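PDB 6VVE: Dot/Icm T4SS effector from Legionella pneumophila, which probably acts as a protein kinase delivered into host cells, where inositol hexakisphosphate activates it, and binds ADP in its nucleotide pocket. Local coordinates for residues Y187-Q192 with L233-F238. Numbering follows the deposited sequence.
Sequences YHISPQ and LYVYNF
Ile189, in the extended part of segment 187-192, a loop that enters a 3-10 turn at Pro191, packs against helical segment 233-238, with its CA 7.1 Å from the CA of Val235. Its CB is directed toward the helix, and the residue supplies most of the contact from the loop side. The two branches of Ile189 part to meet different residues. The methyl CG2 sits over one face of the Phe238 ring, 3.6 Å from the ring centroid and only 14° off the ring normal. This is a CH-pi contact, and the methyl lies above the middle of the ring. The other branch leaves with CG1 anti to the backbone N (chi1 -170°) and carries CD1 to the helix surface, 3.7 Å from Val235 CG2. Val235 and Phe238, three residues apart on the helix, thus both receive the one isoleucine.

No hydrogen bond crosses between the segments; several of their polar side chains bond elsewhere. Asn237 ND2 donates back to Leu233 O at 3.0 Å, while Asn237 OD1 accepts from Ser285 N. On the loop, Ser190 OG bonds Asp181 and His188 ND1 accepts from the backbone of Asn184.

The contact joins the loop between strands 177-178 and 194-196 to helix 231-239, in a mainly helical lobe consistent with a kinase C-lobe. The loop leads into Asn193 of the ADP pocket, and Gln192 touches the nucleotide. Between 187-192 and 233-238 the contact is wholly apolar, running from buried Val235 to exposed Phe238.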
ATOM      1  N   TYR A 187       9.810 -16.042  -1.550  1.00 14.77           N
ATOM      2  CA  TYR A 187      10.313 -16.686  -0.352  1.00 15.90           C
ATOM      3  C   TYR A 187      10.313 -15.770   0.861  1.00 15.77           C
ATOM      4  O   TYR A 187      10.722 -16.205   1.947  1.00 16.85           O
ATOM      5  CB  TYR A 187      11.733 -17.210  -0.598  1.00 17.40           C
ATOM      6  CG  TYR A 187      11.800 -18.276  -1.665  1.00 17.86           C
ATOM      7  CD1 TYR A 187      11.516 -19.603  -1.368  1.00 35.43           C
ATOM      8  CD2 TYR A 187      12.159 -17.958  -2.971  1.00 17.72           C
ATOM      9  CE1 TYR A 187      11.574 -20.583  -2.342  1.00 37.02           C
ATOM     10  CE2 TYR A 187      12.221 -18.932  -3.950  1.00 40.39           C
ATOM     11  CZ  TYR A 187      11.928 -20.242  -3.629  1.00 38.47           C
ATOM     12  OH  TYR A 187      11.987 -21.214  -4.596  1.00 40.83           O
ATOM     13  N   HIS A 188       9.876 -14.519   0.709  1.00 14.64           N
ATOM     14  CA  HIS A 188       9.886 -13.549   1.796  1.00 29.99           C
ATOM     15  C   HIS A 188       8.501 -12.940   1.931  1.00 23.53           C
ATOM     16  O   HIS A 188       7.980 -12.354   0.977  1.00 25.30           O
ATOM     17  CB  HIS A 188      10.923 -12.448   1.555  1.00 35.36           C
ATOM     18  CG  HIS A 188      10.750 -11.253   2.441  1.00 43.28           C
ATOM     19  ND1 HIS A 188       9.798 -10.282   2.205  1.00 44.71           N
ATOM     20  CD2 HIS A 188      11.405 -10.873   3.563  1.00 45.84           C
ATOM     21  CE1 HIS A 188       9.877  -9.355   3.144  1.00 44.37           C
ATOM     22  NE2 HIS A 188      10.846  -9.690   3.978  1.00 45.67           N
ATOM     23  N   ILE A 189       7.912 -13.072   3.112  1.00 19.89           N
ATOM     24  CA  ILE A 189       6.662 -12.413   3.460  1.00 17.99           C
ATOM     25  C   ILE A 189       6.849 -11.778   4.831  1.00 16.17           C
ATOM     26  O   ILE A 189       7.500 -12.352   5.710  1.00 14.49           O
ATOM     27  CB  ILE A 189       5.485 -13.406   3.465  1.00 24.99           C
ATOM     28  CG1 ILE A 189       4.155 -12.671   3.589  1.00 26.87           C
ATOM     29  CG2 ILE A 189       5.625 -14.393   4.625  1.00 27.12           C
ATOM     30  CD1 ILE A 189       3.717 -12.007   2.322  1.00 29.74           C
ATOM     31  N   SER A 190       6.278 -10.589   5.010  1.00 12.54           N
ATOM     32  CA  SER A 190       6.318  -9.850   6.270  1.00 18.25           C
ATOM     33  C   SER A 190       4.887  -9.719   6.782  1.00 19.14           C
ATOM     34  O   SER A 190       4.250  -8.666   6.620  1.00 17.17           O
ATOM     35  CB  SER A 190       6.967  -8.477   6.094  1.00 17.62           C
ATOM     36  OG  SER A 190       8.304  -8.601   5.614  1.00 20.29           O
ATOM     37  N   PRO A 191       4.348 -10.767   7.407  1.00 28.82           N
ATOM     38  CA  PRO A 191       2.938 -10.714   7.834  1.00 28.22           C
ATOM     39  C   PRO A 191       2.650  -9.624   8.843  1.00 26.46           C
ATOM     40  O   PRO A 191       1.493  -9.206   8.962  1.00 24.41           O
ATOM     41  CB  PRO A 191       2.691 -12.107   8.440  1.00 31.39           C
ATOM     42  CG  PRO A 191       3.810 -12.968   7.934  1.00 31.77           C
ATOM     43  CD  PRO A 191       4.993 -12.043   7.770  1.00 31.12           C
ATOM     44  N   GLN A 192       3.660  -9.144   9.570  1.00 23.99           N
ATOM     45  CA  GLN A 192       3.424  -8.124  10.581  1.00 24.71           C
ATOM     46  C   GLN A 192       2.909  -6.825   9.976  1.00 22.63           C
ATOM     47  O   GLN A 192       2.367  -5.985  10.701  1.00 20.64           O
ATOM     48  CB  GLN A 192       4.711  -7.857  11.377  1.00 31.67           C
ATOM     49  CG  GLN A 192       5.836  -7.196  10.591  1.00 37.85           C
ATOM     50  CD  GLN A 192       6.724  -8.191   9.865  1.00 44.81           C
ATOM     51  OE1 GLN A 192       6.312  -9.312   9.566  1.00 43.21           O
ATOM     52  NE2 GLN A 192       7.955  -7.783   9.578  1.00 52.62           N
ATOM     53  N   LEU A 233       0.084 -11.907  -5.591  1.00 13.56           N
ATOM     54  CA  LEU A 233      -0.021 -13.357  -5.713  1.00  9.25           C
ATOM     55  C   LEU A 233       0.760 -14.059  -4.616  1.00  8.72           C
ATOM     56  O   LEU A 233       0.309 -15.094  -4.093  1.00  8.78           O
ATOM     57  CB  LEU A 233       0.474 -13.792  -7.088  1.00 10.57           C
ATOM     58  CG  LEU A 233       0.366 -15.270  -7.450  1.00 13.21           C
ATOM     59  CD1 LEU A 233      -1.085 -15.689  -7.578  1.00 10.09           C
ATOM     60  CD2 LEU A 233       1.132 -15.554  -8.749  1.00 13.18           C
ATOM     61  N   TYR A 234       1.931 -13.519  -4.253  1.00  9.32           N
ATOM     62  CA  TYR A 234       2.738 -14.146  -3.209  1.00  9.10           C
ATOM     63  C   TYR A 234       2.006 -14.130  -1.870  1.00  9.30           C
ATOM     64  O   TYR A 234       2.004 -15.128  -1.136  1.00 12.14           O
ATOM     65  CB  TYR A 234       4.079 -13.430  -3.058  1.00  9.13           C
ATOM     66  CG  TYR A 234       4.866 -13.220  -4.333  1.00  9.22           C
ATOM     67  CD1 TYR A 234       4.632 -13.991  -5.466  1.00 10.52           C
ATOM     68  CD2 TYR A 234       5.874 -12.265  -4.389  1.00 11.20           C
ATOM     69  CE1 TYR A 234       5.350 -13.792  -6.626  1.00 13.64           C
ATOM     70  CE2 TYR A 234       6.616 -12.068  -5.541  1.00 10.87           C
ATOM     71  CZ  TYR A 234       6.340 -12.821  -6.659  1.00 13.22           C
ATOM     72  OH  TYR A 234       7.071 -12.603  -7.799  1.00 13.19           O
ATOM     73  N   VAL A 235       1.383 -12.996  -1.535  1.00  9.84           N
ATOM     74  CA  VAL A 235       0.656 -12.888  -0.274  1.00 11.21           C
ATOM     75  C   VAL A 235      -0.470 -13.915  -0.225  1.00 11.06           C
ATOM     76  O   VAL A 235      -0.624 -14.655   0.760  1.00 10.84           O
ATOM     77  CB  VAL A 235       0.121 -11.456  -0.085  1.00 13.12           C
ATOM     78  CG1 VAL A 235      -0.713 -11.364   1.181  1.00 11.47           C
ATOM     79  CG2 VAL A 235       1.269 -10.453  -0.050  1.00 14.03           C
ATOM     80  N   TYR A 236      -1.269 -13.986  -1.291  1.00  9.57           N
ATOM     81  CA  TYR A 236      -2.425 -14.874  -1.271  1.00 11.08           C
ATOM     82  C   TYR A 236      -2.007 -16.338  -1.171  1.00 10.09           C
ATOM     83  O   TYR A 236      -2.569 -17.104  -0.382  1.00 10.74           O
ATOM     84  CB  TYR A 236      -3.284 -14.664  -2.511  1.00 10.58           C
ATOM     85  CG  TYR A 236      -4.593 -15.410  -2.423  1.00 11.58           C
ATOM     86  CD1 TYR A 236      -5.673 -14.874  -1.729  1.00 15.01           C
ATOM     87  CD2 TYR A 236      -4.754 -16.649  -3.030  1.00 15.50           C
ATOM     88  CE1 TYR A 236      -6.877 -15.555  -1.642  1.00 15.88           C
ATOM     89  CE2 TYR A 236      -5.958 -17.331  -2.955  1.00 14.88           C
ATOM     90  CZ  TYR A 236      -7.009 -16.784  -2.251  1.00 16.50           C
ATOM     91  OH  TYR A 236      -8.203 -17.458  -2.158  1.00 20.59           O
ATOM     92  N   ASN A 237      -1.026 -16.746  -1.981  1.00 12.50           N
ATOM     93  CA  ASN A 237      -0.620 -18.150  -1.998  1.00 12.37           C
ATOM     94  C   ASN A 237       0.080 -18.551  -0.707  1.00 12.99           C
ATOM     95  O   ASN A 237      -0.022 -19.704  -0.292  1.00 16.18           O
ATOM     96  CB  ASN A 237       0.285 -18.428  -3.199  1.00 13.02           C
ATOM     97  CG  ASN A 237      -0.506 -18.691  -4.465  1.00 11.14           C
ATOM     98  OD1 ASN A 237      -0.695 -19.843  -4.866  1.00 12.87           O
ATOM     99  ND2 ASN A 237      -0.989 -17.626  -5.096  1.00 16.98           N
ATOM    100  N   PHE A 238       0.795 -17.625  -0.063  1.00 12.42           N
ATOM    101  CA  PHE A 238       1.405 -17.941   1.224  1.00 13.54           C
ATOM    102  C   PHE A 238       0.340 -18.255   2.266  1.00 12.34           C
ATOM    103  O   PHE A 238       0.511 -19.168   3.082  1.00 12.13           O
ATOM    104  CB  PHE A 238       2.278 -16.780   1.702  1.00 16.23           C
ATOM    105  CG  PHE A 238       2.902 -17.015   3.052  1.00 21.67           C
ATOM    106  CD1 PHE A 238       3.993 -17.856   3.189  1.00 22.97           C
ATOM    107  CD2 PHE A 238       2.390 -16.399   4.186  1.00 24.28           C
ATOM    108  CE1 PHE A 238       4.568 -18.085   4.429  1.00 24.89           C
ATOM    109  CE2 PHE A 238       2.967 -16.620   5.432  1.00 26.32           C
ATOM    110  CZ  PHE A 238       4.059 -17.465   5.547  1.00 26.40           C
TER